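Local coordinates for DNA ligase (Aquifex aeolicus, PDB 3QWU), which probably joins nucleic-acid ends at the expense of ATP, and binds adenosine and calcium, at residues E79-Y84 with P145-E150; R207-G212 with I231-N236; D114-R119 with V152-F157. One frame throughout, in Å; residues are numbered along the deposited sequence.

Interaction 1 is the middle of the three. Its centre lies about 13 Å from the centres of interactions 2 and 3, while those two are about 25 Å apart and do not touch. Adenosine connects interactions 1 and 3: residues 79-84 grip it through Glu79 and Lys80, and Phe157 lies over its base. The two contacts also meet directly, with Tyr147 CE2 3.9 Å from Phe155 CZ. Interaction 2 packs on Glu79 and Lys80 of strand 75-80: Phe208 CE2 lies 3.8 Å from Glu79 CG, and Ile231 CD1 3.8 Å from Lys80 CD. It also approaches the metal: the nearest atom of the Tyr234 side chain is about 6 Å from the calcium that Asp82 binds.

Interaction 1 (E79-Y84 with P145-E150); sequences EKVDGY and PPYVKE. With CA (calcium ion), chain D; ADN (adenosine), chain C.
Glu79 and Tyr147 meet tip to tip in the tight part of this contact. Glu79 is fully extended, with CG anti to the backbone N (chi1 177°). Tyr147 OH donates a 2.9 Å hydrogen bond to Glu79 OE2. It comes from above the carboxylate plane, 51° out of it. The other oxygen, OE1, is salt-bridged to Arg213, so both ends of the carboxylate are held. Val81 CG2 packs close to the same hydroxyl, 3.2 Å from Tyr147 OH. Pro145 and Tyr147 belong to one type I turn, and Pro145 CB lies over one face of the ring, toward its rim. Pro145 CG also meets Val81 CG1 at 4.0 Å.

The packing loosens toward Asp82. Here Pro145 CD merely touches the backbone, 3.6 Å from Asp82 O. The Asp82 carboxylate turns to the metal instead. Asp82 OD2 binds calcium at 2.6 Å, and OD1 accepts from a calcium-bound water. Glu143 and Asp239 are further ligands. Pro146, Lys149 and Glu150 lie on the exposed outer side of the loop.

Lys80 leaves in another direction, and Lys80 NZ donates a 2.8 Å hydrogen bond to adenosine O4'. Glu79 O accepts from adenosine N6 at 2.8 Å. The sequence Lys80-Val81-Asp82-Gly83 matches the KxDG signature, the first motif of the nucleotidyltransferase ligases, in which the lysine typically carries the AMP.

Interaction 2 (R207-G212 with I231-N236); sequences RFNEEG and ITSYAN
Asn209 reaches from the last turn of helix 195-210 to the start of helix 233-242. Asn209 CB rests 3.9 Å from Thr232 CG2. CG stands anti to the backbone N (chi1 -175°), which carries the amide across to the other segment. Asn209 CG comes 3.7 Å from Ser233 OG. At the tip, Asn209 OD1 accepts a 2.8 Å hydrogen bond from Tyr234 N. The donor lies in the carbonyl plane, with an N-H...O angle of 154°. Ser233 OG adds a weak bond to OD1. Asn209 ND2 lies 3.6 Å from Ser233 OG. An alanine here would remove the acceptor of Tyr234 N and would probably loosen the junction of the two helices.

Two helix ends thus face each other. Thr232 is the N-cap of helix 233-242: its OG1 accepts from Ala235 N and is also bonded to the backbone oxygen of Arg213. Gly212 closes helix 195-210 in a Schellman motif with positive phi (73°). Gly212 CA sits over one face of the Tyr234 ring, 3.8 Å from the centroid, as a CH-pi contact. Phe208 turns the other way and packs on Leu188 of strand 187-191.

Interaction 3 (D114-R119 with V152-F157); sequences DLIDLR and VQLFVF. With ADN (adenosine), chain C.
The Phe157 ring lies with one face over the adenine of adenosine. Adenosine N3 is above the ring centre, and the closest atoms are Phe157 CD1 and adenosine C2, 3.4 Å apart. CG of Phe157 takes the crowded position between the backbone N and the carbonyl carbon (chi1 59°). This turns the ring flat against the adenine. Phe157 CB lies 3.4 Å from adenosine N6. The Tyr54 ring meets Phe157 with its plane steeply turned, at about 80°. Val185 and Asn85 also touch the Phe157 side chain.

The contact between the two segments is made on the other side of the strand, and it is apolar. Leu154 points at the end of the helix and fits against Leu115 and Ile116. Leu154 CD1 lies 4.1 Å from Leu115 CB. The other methyl, Leu154 CD2, meets Ile116 CD1 at 3.9 Å. Ile116 is extended (chi1 -173°), so CD1 also reaches Val156 CG2. The Leu115 and Val152 side chains cross obliquely, with Leu115 CD2 3.8 Å from Val152 CG2. One water joins the backbones: it donates to Leu115 O at 2.7 Å and accepts from Leu154 N at 3.0 Å. Further on, Asp117 OD1 accepts from Arg119 N in an Asx turn, which leads into helix 119-123.

Strand 153-161 is an outermost strand of a four-stranded antiparallel sheet. Gln153, Phe155 and Phe157 bond through their backbones to strand 127-134, whereas Val156 bonds to the loop residues Pro183 and Val185. Leu154 continues inward onto Ala131 and onto Ile88 of strand 84-91. The end of helix 106-115 thus packs on one face of this sheet, and adenosine lies by the opposite one.

Interaction 1 (E79-Y84 with P145-E150)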
loop_
_atom_site.group_PDB
_atom_site.type_symbol
_atom_site.label_atom_id
_atom_site.label_comp_id
_atom_site.label_asym_id
_atom_site.label_seq_id
_atom_site.Cartn_x
_atom_site.Cartn_y
_atom_site.Cartn_z
ATOM N N GLU A 79 -13.248 26.566 -2.278
ATOM C CA GLU A 79 -12.212 25.988 -1.444
ATOM C C GLU A 79 -12.707 24.666 -0.867
ATOM O O GLU A 79 -13.842 24.563 -0.418
ATOM C CB GLU A 79 -11.797 26.892 -0.286
ATOM C CG GLU A 79 -10.726 26.186 0.613
ATOM C CD GLU A 79 -10.326 26.969 1.877
ATOM O OE1 GLU A 79 -10.913 28.032 2.115
ATOM O OE2 GLU A 79 -9.427 26.521 2.624
ATOM N N LYS A 80 -11.827 23.673 -0.913
ATOM C CA LYS A 80 -12.052 22.408 -0.291
ATOM C C LYS A 80 -11.421 22.479 1.129
ATOM O O LYS A 80 -10.203 22.654 1.325
ATOM C CB LYS A 80 -11.454 21.257 -1.137
ATOM C CG LYS A 80 -12.038 19.921 -0.692
ATOM C CD LYS A 80 -11.429 18.681 -1.290
ATOM C CE LYS A 80 -11.838 17.401 -0.407
ATOM N NZ LYS A 80 -11.924 17.624 1.163
ATOM N N VAL A 81 -12.278 22.440 2.126
ATOM C CA VAL A 81 -11.852 22.632 3.506
ATOM C C VAL A 81 -11.665 21.232 4.097
ATOM O O VAL A 81 -12.507 20.333 3.943
ATOM C CB VAL A 81 -12.904 23.444 4.331
ATOM C CG1 VAL A 81 -12.569 23.367 5.816
ATOM C CG2 VAL A 81 -12.952 24.881 3.887
ATOM N N ASP A 82 -10.546 21.065 4.765
ATOM C CA ASP A 82 -10.153 19.783 5.302
ATOM C C ASP A 82 -10.705 19.622 6.718
ATOM O O ASP A 82 -10.124 20.083 7.692
ATOM C CB ASP A 82 -8.643 19.655 5.277
ATOM C CG ASP A 82 -8.172 18.254 5.673
ATOM O OD1 ASP A 82 -8.948 17.266 5.593
ATOM O OD2 ASP A 82 -6.994 18.118 6.046
ATOM N N GLY A 83 -11.855 18.968 6.804
ATOM C CA GLY A 83 -12.494 18.684 8.081
ATOM C C GLY A 83 -13.308 17.423 7.854
ATOM O O GLY A 83 -12.851 16.513 7.174
ATOM N N TYR A 84 -14.531 17.372 8.372
ATOM C CA TYR A 84 -15.431 16.280 8.069
ATOM C C TYR A 84 -16.784 16.793 7.580
ATOM O O TYR A 84 -17.225 17.872 7.873
ATOM C CB TYR A 84 -15.553 15.323 9.254
ATOM C CG TYR A 84 -16.257 15.935 10.484
ATOM C CD1 TYR A 84 -17.607 15.686 10.729
ATOM C CD2 TYR A 84 -15.571 16.758 11.393
ATOM C CE1 TYR A 84 -18.253 16.230 11.845
ATOM C CE2 TYR A 84 -16.223 17.323 12.521
ATOM C CZ TYR A 84 -17.563 17.031 12.734
ATOM O OH TYR A 84 -18.229 17.558 13.791
ATOM N N PRO A 145 -7.499 23.131 9.349
ATOM C CA PRO A 145 -7.148 24.246 8.504
ATOM C C PRO A 145 -6.438 25.279 9.358
ATOM O O PRO A 145 -6.774 25.424 10.519
ATOM C CB PRO A 145 -8.487 24.806 8.052
ATOM C CG PRO A 145 -9.473 23.802 8.360
ATOM C CD PRO A 145 -8.943 22.947 9.452
ATOM N N PRO A 146 -5.488 26.031 8.779
ATOM C CA PRO A 146 -4.750 26.977 9.618
ATOM C C PRO A 146 -5.579 28.114 10.190
ATOM O O PRO A 146 -5.218 28.628 11.236
ATOM C CB PRO A 146 -3.640 27.484 8.697
ATOM C CG PRO A 146 -4.098 27.140 7.297
ATOM C CD PRO A 146 -4.862 25.882 7.458
ATOM N N TYR A 147 -6.684 28.480 9.540
ATOM C CA TYR A 147 -7.468 29.649 9.963
ATOM C C TYR A 147 -8.514 29.348 11.067
ATOM O O TYR A 147 -9.326 30.204 11.415
ATOM C CB TYR A 147 -8.182 30.269 8.741
ATOM C CG TYR A 147 -8.836 29.230 7.810
ATOM C CD1 TYR A 147 -8.148 28.752 6.689
ATOM C CD2 TYR A 147 -10.091 28.714 8.082
ATOM C CE1 TYR A 147 -8.691 27.816 5.868
ATOM C CE2 TYR A 147 -10.654 27.774 7.252
ATOM C CZ TYR A 147 -9.949 27.316 6.133
ATOM O OH TYR A 147 -10.492 26.356 5.287
ATOM N N VAL A 148 -8.551 28.119 11.565
ATOM C CA VAL A 148 -9.394 27.810 12.703
ATOM C C VAL A 148 -8.368 27.524 13.744
ATOM O O VAL A 148 -7.694 26.500 13.676
ATOM C CB VAL A 148 -10.319 26.551 12.541
ATOM C CG1 VAL A 148 -11.348 26.559 13.644
ATOM C CG2 VAL A 148 -10.972 26.527 11.238
ATOM N N LYS A 149 -8.224 28.442 14.674
ATOM C CA LYS A 149 -7.168 28.316 15.671
ATOM C C LYS A 149 -7.638 27.495 16.873
ATOM O O LYS A 149 -6.814 26.952 17.592
ATOM C CB LYS A 149 -6.660 29.699 16.107
ATOM C CG LYS A 149 -6.120 30.513 14.904
ATOM C CD LYS A 149 -6.420 32.015 15.000
ATOM C CE LYS A 149 -5.679 32.826 13.909
ATOM N NZ LYS A 149 -5.716 34.347 14.127
ATOM N N GLU A 150 -8.949 27.381 17.064
ATOM C CA GLU A 150 -9.471 26.609 18.172
ATOM C C GLU A 150 -10.903 26.167 18.000
ATOM O O GLU A 150 -11.622 26.622 17.123
ATOM C CB GLU A 150 -9.311 27.385 19.515
ATOM C CG GLU A 150 -10.323 28.506 19.769
ATOM C CD GLU A 150 -9.772 29.903 19.453
ATOM O OE1 GLU A 150 -8.672 30.246 19.967
ATOM O OE2 GLU A 150 -10.433 30.661 18.706
HETATM CA CA CA D . -5.175 16.834 4.717
HETATM O "O5'" ADN C . -15.559 14.222 -1.207
HETATM C "C5'" ADN C . -15.085 15.556 -1.018
HETATM C "C4'" ADN C . -15.307 15.977 0.430
HETATM O "O4'" ADN C . -14.662 17.254 0.722
HETATM C "C3'" ADN C . -16.789 16.178 0.714
HETATM O "O3'" ADN C . -17.481 15.014 1.159
HETATM C "C2'" ADN C . -16.816 17.302 1.744
HETATM O "O2'" ADN C . -17.012 16.788 3.050
HETATM C "C1'" ADN C . -15.462 18.004 1.660
HETATM N N9 ADN C . -15.536 19.394 1.184
HETATM C C8 ADN C . -14.789 20.401 1.693
HETATM N N7 ADN C . -15.036 21.583 1.079
HETATM C C5 ADN C . -15.955 21.296 0.121
HETATM C C6 ADN C . -16.622 22.084 -0.921
HETATM N N6 ADN C . -16.325 23.413 -0.995
HETATM N N1 ADN C . -17.548 21.463 -1.716
HETATM C C2 ADN C . -17.795 20.127 -1.593
HETATM N N3 ADN C . -17.180 19.333 -0.670
HETATM C C4 ADN C . -16.289 19.865 0.195
HETATM O O HOH W 1 -6.967 15.372 5.127
HETATM O O HOH W 2 -5.958 16.010 2.785
#

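Interaction 2 (R207-G212 with I231-N236)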
loop_
_atom_site.group_PDB
_atom_site.type_symbol
_atom_site.label_atom_id
_atom_site.label_comp_id
_atom_site.label_asym_id
_atom_site.label_seq_id
_atom_site.Cartn_x
_atom_site.Cartn_y
_atom_site.Cartn_z
ATOM N N ARG A 207 -1.056 29.346 -4.767
ATOM C CA ARG A 207 -1.190 30.166 -3.555
ATOM C C ARG A 207 -1.719 29.320 -2.353
ATOM O O ARG A 207 -1.146 29.250 -1.272
ATOM C CB ARG A 207 -2.076 31.384 -3.849
ATOM C CG ARG A 207 -2.147 32.355 -2.673
ATOM C CD ARG A 207 -2.998 33.556 -2.919
ATOM N NE ARG A 207 -4.427 33.286 -2.976
ATOM C CZ ARG A 207 -5.157 33.197 -4.076
ATOM N NH1 ARG A 207 -4.633 33.351 -5.280
ATOM N NH2 ARG A 207 -6.449 32.986 -3.961
ATOM N N PHE A 208 -2.774 28.577 -2.607
ATOM C CA PHE A 208 -3.359 27.713 -1.608
ATOM C C PHE A 208 -2.322 26.752 -1.064
ATOM O O PHE A 208 -2.226 26.467 0.150
ATOM C CB PHE A 208 -4.520 26.927 -2.316
ATOM C CG PHE A 208 -5.846 27.549 -2.167
ATOM C CD1 PHE A 208 -5.969 28.888 -2.008
ATOM C CD2 PHE A 208 -6.976 26.768 -2.146
ATOM C CE1 PHE A 208 -7.214 29.471 -1.804
ATOM C CE2 PHE A 208 -8.254 27.334 -1.981
ATOM C CZ PHE A 208 -8.374 28.687 -1.823
ATOM N N ASN A 209 -1.576 26.182 -2.001
ATOM C CA ASN A 209 -0.563 25.212 -1.663
ATOM C C ASN A 209 0.447 25.891 -0.766
ATOM O O ASN A 209 0.815 25.351 0.227
ATOM C CB ASN A 209 0.166 24.627 -2.904
ATOM C CG ASN A 209 1.172 23.497 -2.499
ATOM O OD1 ASN A 209 0.819 22.542 -1.817
ATOM N ND2 ASN A 209 2.398 23.695 -2.800
ATOM N N GLU A 210 0.899 27.080 -1.139
ATOM C CA GLU A 210 1.804 27.809 -0.277
ATOM C C GLU A 210 1.174 28.178 1.026
ATOM O O GLU A 210 1.878 28.271 2.008
ATOM C CB GLU A 210 2.327 29.071 -0.972
ATOM C CG GLU A 210 3.259 28.791 -2.164
ATOM C CD GLU A 210 3.424 29.980 -3.115
ATOM O OE1 GLU A 210 2.777 31.017 -2.918
ATOM O OE2 GLU A 210 4.190 29.902 -4.097
ATOM N N GLU A 211 -0.153 28.383 1.058
ATOM C CA GLU A 211 -0.871 28.748 2.315
ATOM C C GLU A 211 -1.293 27.511 3.114
ATOM O O GLU A 211 -1.946 27.613 4.124
ATOM C CB GLU A 211 -2.135 29.555 2.000
ATOM C CG GLU A 211 -1.905 30.964 1.397
ATOM C CD GLU A 211 -3.200 31.629 0.911
ATOM O OE1 GLU A 211 -4.198 30.900 0.754
ATOM O OE2 GLU A 211 -3.201 32.873 0.683
ATOM N N GLY A 212 -0.990 26.332 2.633
ATOM C CA GLY A 212 -1.404 25.109 3.347
ATOM C C GLY A 212 -2.871 24.789 3.260
ATOM O O GLY A 212 -3.423 24.199 4.159
ATOM N N ILE A 231 -6.420 18.410 -5.286
ATOM C CA ILE A 231 -5.728 18.536 -3.985
ATOM C C ILE A 231 -4.311 19.122 -4.188
ATOM O O ILE A 231 -3.626 18.841 -5.176
ATOM C CB ILE A 231 -5.666 17.148 -3.286
ATOM C CG1 ILE A 231 -7.062 16.456 -3.426
ATOM C CG2 ILE A 231 -5.222 17.205 -1.783
ATOM C CD1 ILE A 231 -8.308 16.895 -2.502
ATOM N N THR A 232 -3.884 19.963 -3.263
ATOM C CA THR A 232 -2.531 20.509 -3.309
ATOM C C THR A 232 -1.518 19.433 -2.923
ATOM O O THR A 232 -1.848 18.449 -2.259
ATOM C CB THR A 232 -2.384 21.685 -2.364
ATOM O OG1 THR A 232 -2.675 21.264 -1.007
ATOM C CG2 THR A 232 -3.335 22.860 -2.805
ATOM N N SER A 233 -0.274 19.616 -3.345
ATOM C CA SER A 233 0.738 18.647 -3.037
ATOM C C SER A 233 1.007 18.694 -1.560
ATOM O O SER A 233 1.185 17.633 -0.956
ATOM C CB SER A 233 1.996 18.893 -3.823
ATOM O OG SER A 233 2.337 20.207 -3.679
ATOM N N TYR A 234 0.972 19.909 -0.977
ATOM C CA TYR A 234 1.070 20.041 0.480
ATOM C C TYR A 234 0.081 19.153 1.238
ATOM O O TYR A 234 0.454 18.422 2.171
ATOM C CB TYR A 234 0.882 21.480 0.920
ATOM C CG TYR A 234 0.670 21.658 2.421
ATOM C CD1 TYR A 234 -0.613 21.448 3.009
ATOM C CD2 TYR A 234 1.732 22.046 3.258
ATOM C CE1 TYR A 234 -0.806 21.622 4.357
ATOM C CE2 TYR A 234 1.542 22.217 4.624
ATOM C CZ TYR A 234 0.291 22.009 5.156
ATOM O OH TYR A 234 0.090 22.195 6.502
ATOM N N ALA A 235 -1.179 19.184 0.847
ATOM C CA ALA A 235 -2.163 18.389 1.561
ATOM C C ALA A 235 -1.947 16.928 1.309
ATOM O O ALA A 235 -2.178 16.120 2.176
ATOM C CB ALA A 235 -3.561 18.784 1.153
ATOM N N ASN A 236 -1.585 16.558 0.099
ATOM C CA ASN A 236 -1.290 15.176 -0.194
ATOM C C ASN A 236 -0.140 14.657 0.663
ATOM O O ASN A 236 -0.268 13.629 1.307
ATOM C CB ASN A 236 -0.961 14.983 -1.701
ATOM C CG ASN A 236 -2.192 15.000 -2.564
ATOM O OD1 ASN A 236 -3.188 14.328 -2.244
ATOM N ND2 ASN A 236 -2.137 15.702 -3.692
#

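Interaction 3 (D114-R119 with V152-F157)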
loop_
_atom_site.group_PDB
_atom_site.type_symbol
_atom_site.label_atom_id
_atom_site.label_comp_id
_atom_site.label_asym_id
_atom_site.label_seq_id
_atom_site.Cartn_x
_atom_site.Cartn_y
_atom_site.Cartn_z
ATOM N N ASP A 114 -23.766 26.639 18.631
ATOM C CA ASP A 114 -22.538 27.389 18.524
ATOM C C ASP A 114 -21.982 27.485 17.122
ATOM O O ASP A 114 -21.211 28.408 16.834
ATOM C CB ASP A 114 -21.506 26.757 19.421
ATOM C CG ASP A 114 -21.915 26.799 20.855
ATOM O OD1 ASP A 114 -22.473 27.843 21.244
ATOM O OD2 ASP A 114 -21.703 25.815 21.577
ATOM N N LEU A 115 -22.326 26.540 16.248
ATOM C CA LEU A 115 -21.712 26.473 14.936
ATOM C C LEU A 115 -22.434 27.288 13.843
ATOM O O LEU A 115 -21.789 27.837 12.918
ATOM C CB LEU A 115 -21.577 25.023 14.504
ATOM C CG LEU A 115 -20.638 24.143 15.365
ATOM C CD1 LEU A 115 -20.816 22.708 14.936
ATOM C CD2 LEU A 115 -19.190 24.537 15.246
ATOM N N ILE A 116 -23.753 27.387 13.945
ATOM C CA ILE A 116 -24.560 27.903 12.853
ATOM C C ILE A 116 -25.966 28.228 13.341
ATOM O O ILE A 116 -26.561 27.513 14.149
ATOM C CB ILE A 116 -24.613 26.904 11.690
ATOM C CG1 ILE A 116 -25.319 27.536 10.498
ATOM C CG2 ILE A 116 -25.336 25.577 12.081
ATOM C CD1 ILE A 116 -25.369 26.670 9.276
ATOM N N ASP A 117 -26.481 29.346 12.865
ATOM C CA ASP A 117 -27.837 29.785 13.143
ATOM C C ASP A 117 -28.787 29.061 12.150
ATOM O O ASP A 117 -28.611 29.152 10.933
ATOM C CB ASP A 117 -27.860 31.316 13.006
ATOM C CG ASP A 117 -29.269 31.928 12.978
ATOM O OD1 ASP A 117 -30.264 31.321 13.492
ATOM O OD2 ASP A 117 -29.352 33.062 12.409
ATOM N N LEU A 118 -29.814 28.403 12.686
ATOM C CA LEU A 118 -30.677 27.525 11.929
ATOM C C LEU A 118 -32.117 28.046 11.688
ATOM O O LEU A 118 -33.024 27.265 11.351
ATOM C CB LEU A 118 -30.663 26.139 12.580
ATOM C CG LEU A 118 -29.334 25.394 12.286
ATOM C CD1 LEU A 118 -29.273 24.049 13.039
ATOM C CD2 LEU A 118 -29.089 25.168 10.743
ATOM N N ARG A 119 -32.294 29.365 11.822
ATOM C CA ARG A 119 -33.455 30.118 11.274
ATOM C C ARG A 119 -33.785 29.696 9.849
ATOM O O ARG A 119 -34.941 29.455 9.523
ATOM C CB ARG A 119 -33.134 31.632 11.264
ATOM C CG ARG A 119 -34.284 32.588 11.062
ATOM C CD ARG A 119 -33.832 34.047 11.319
ATOM N NE ARG A 119 -33.924 34.907 10.119
ATOM C CZ ARG A 119 -32.900 35.498 9.478
ATOM N NH1 ARG A 119 -31.640 35.351 9.896
ATOM N NH2 ARG A 119 -33.129 36.251 8.387
ATOM N N VAL A 152 -14.065 24.475 16.854
ATOM C CA VAL A 152 -14.438 24.041 15.524
ATOM C C VAL A 152 -15.339 25.103 14.949
ATOM O O VAL A 152 -15.933 25.912 15.682
ATOM C CB VAL A 152 -15.248 22.740 15.554
ATOM C CG1 VAL A 152 -14.345 21.578 15.610
ATOM C CG2 VAL A 152 -16.167 22.747 16.753
ATOM N N GLN A 153 -15.465 25.058 13.621
ATOM C CA GLN A 153 -16.186 26.046 12.837
ATOM C C GLN A 153 -16.787 25.259 11.698
ATOM O O GLN A 153 -16.310 24.174 11.377
ATOM C CB GLN A 153 -15.251 27.122 12.289
ATOM C CG GLN A 153 -14.966 28.261 13.274
ATOM C CD GLN A 153 -14.038 29.329 12.670
ATOM O OE1 GLN A 153 -14.154 29.649 11.487
ATOM N NE2 GLN A 153 -13.089 29.847 13.476
ATOM N N LEU A 154 -17.820 25.826 11.101
ATOM C CA LEU A 154 -18.596 25.129 10.144
ATOM C C LEU A 154 -18.638 25.987 8.896
ATOM O O LEU A 154 -18.717 27.175 8.984
ATOM C CB LEU A 154 -19.947 24.851 10.741
ATOM C CG LEU A 154 -21.022 24.285 9.861
ATOM C CD1 LEU A 154 -22.001 23.527 10.734
ATOM C CD2 LEU A 154 -21.642 25.451 9.142
ATOM N N PHE A 155 -18.528 25.360 7.745
ATOM C CA PHE A 155 -18.533 26.035 6.489
ATOM C C PHE A 155 -19.458 25.346 5.502
ATOM O O PHE A 155 -19.146 24.254 5.036
ATOM C CB PHE A 155 -17.107 26.049 5.952
ATOM C CG PHE A 155 -16.115 26.796 6.847
ATOM C CD1 PHE A 155 -15.984 28.152 6.780
ATOM C CD2 PHE A 155 -15.333 26.127 7.746
ATOM C CE1 PHE A 155 -15.054 28.858 7.631
ATOM C CE2 PHE A 155 -14.411 26.830 8.568
ATOM C CZ PHE A 155 -14.325 28.193 8.512
ATOM N N VAL A 156 -20.608 25.971 5.212
ATOM C CA VAL A 156 -21.532 25.499 4.203
ATOM C C VAL A 156 -20.898 25.514 2.783
ATOM O O VAL A 156 -20.209 26.469 2.404
ATOM C CB VAL A 156 -22.834 26.406 4.172
ATOM C CG1 VAL A 156 -23.818 25.917 3.069
ATOM C CG2 VAL A 156 -23.507 26.459 5.522
ATOM N N PHE A 157 -21.087 24.421 2.040
ATOM C CA PHE A 157 -20.674 24.312 0.645
ATOM C C PHE A 157 -21.790 23.781 -0.263
ATOM O O PHE A 157 -21.653 23.781 -1.511
ATOM C CB PHE A 157 -19.421 23.417 0.519
ATOM C CG PHE A 157 -19.591 22.016 1.040
ATOM C CD1 PHE A 157 -20.349 21.091 0.379
ATOM C CD2 PHE A 157 -18.995 21.621 2.222
ATOM C CE1 PHE A 157 -20.498 19.786 0.937
ATOM C CE2 PHE A 157 -19.171 20.346 2.741
ATOM C CZ PHE A 157 -19.928 19.449 2.110
HETATM O "O5'" ADN C . -15.559 14.222 -1.207
HETATM C "C5'" ADN C . -15.085 15.556 -1.018
HETATM C "C4'" ADN C . -15.307 15.977 0.430
HETATM O "O4'" ADN C . -14.662 17.254 0.722
HETATM C "C3'" ADN C . -16.789 16.178 0.714
HETATM O "O3'" ADN C . -17.481 15.014 1.159
HETATM C "C2'" ADN C . -16.816 17.302 1.744
HETATM O "O2'" ADN C . -17.012 16.788 3.050
HETATM C "C1'" ADN C . -15.462 18.004 1.660
HETATM N N9 ADN C . -15.536 19.394 1.184
HETATM C C8 ADN C . -14.789 20.401 1.693
HETATM N N7 ADN C . -15.036 21.583 1.079
HETATM C C5 ADN C . -15.955 21.296 0.121
HETATM C C6 ADN C . -16.622 22.084 -0.921
HETATM N N6 ADN C . -16.325 23.413 -0.995
HETATM N N1 ADN C . -17.548 21.463 -1.716
HETATM C C2 ADN C . -17.795 20.127 -1.593
HETATM N N3 ADN C . -17.180 19.333 -0.670
HETATM C C4 ADN C . -16.289 19.865 0.195
HETATM O O HOH W 3 -19.116 27.979 12.793
#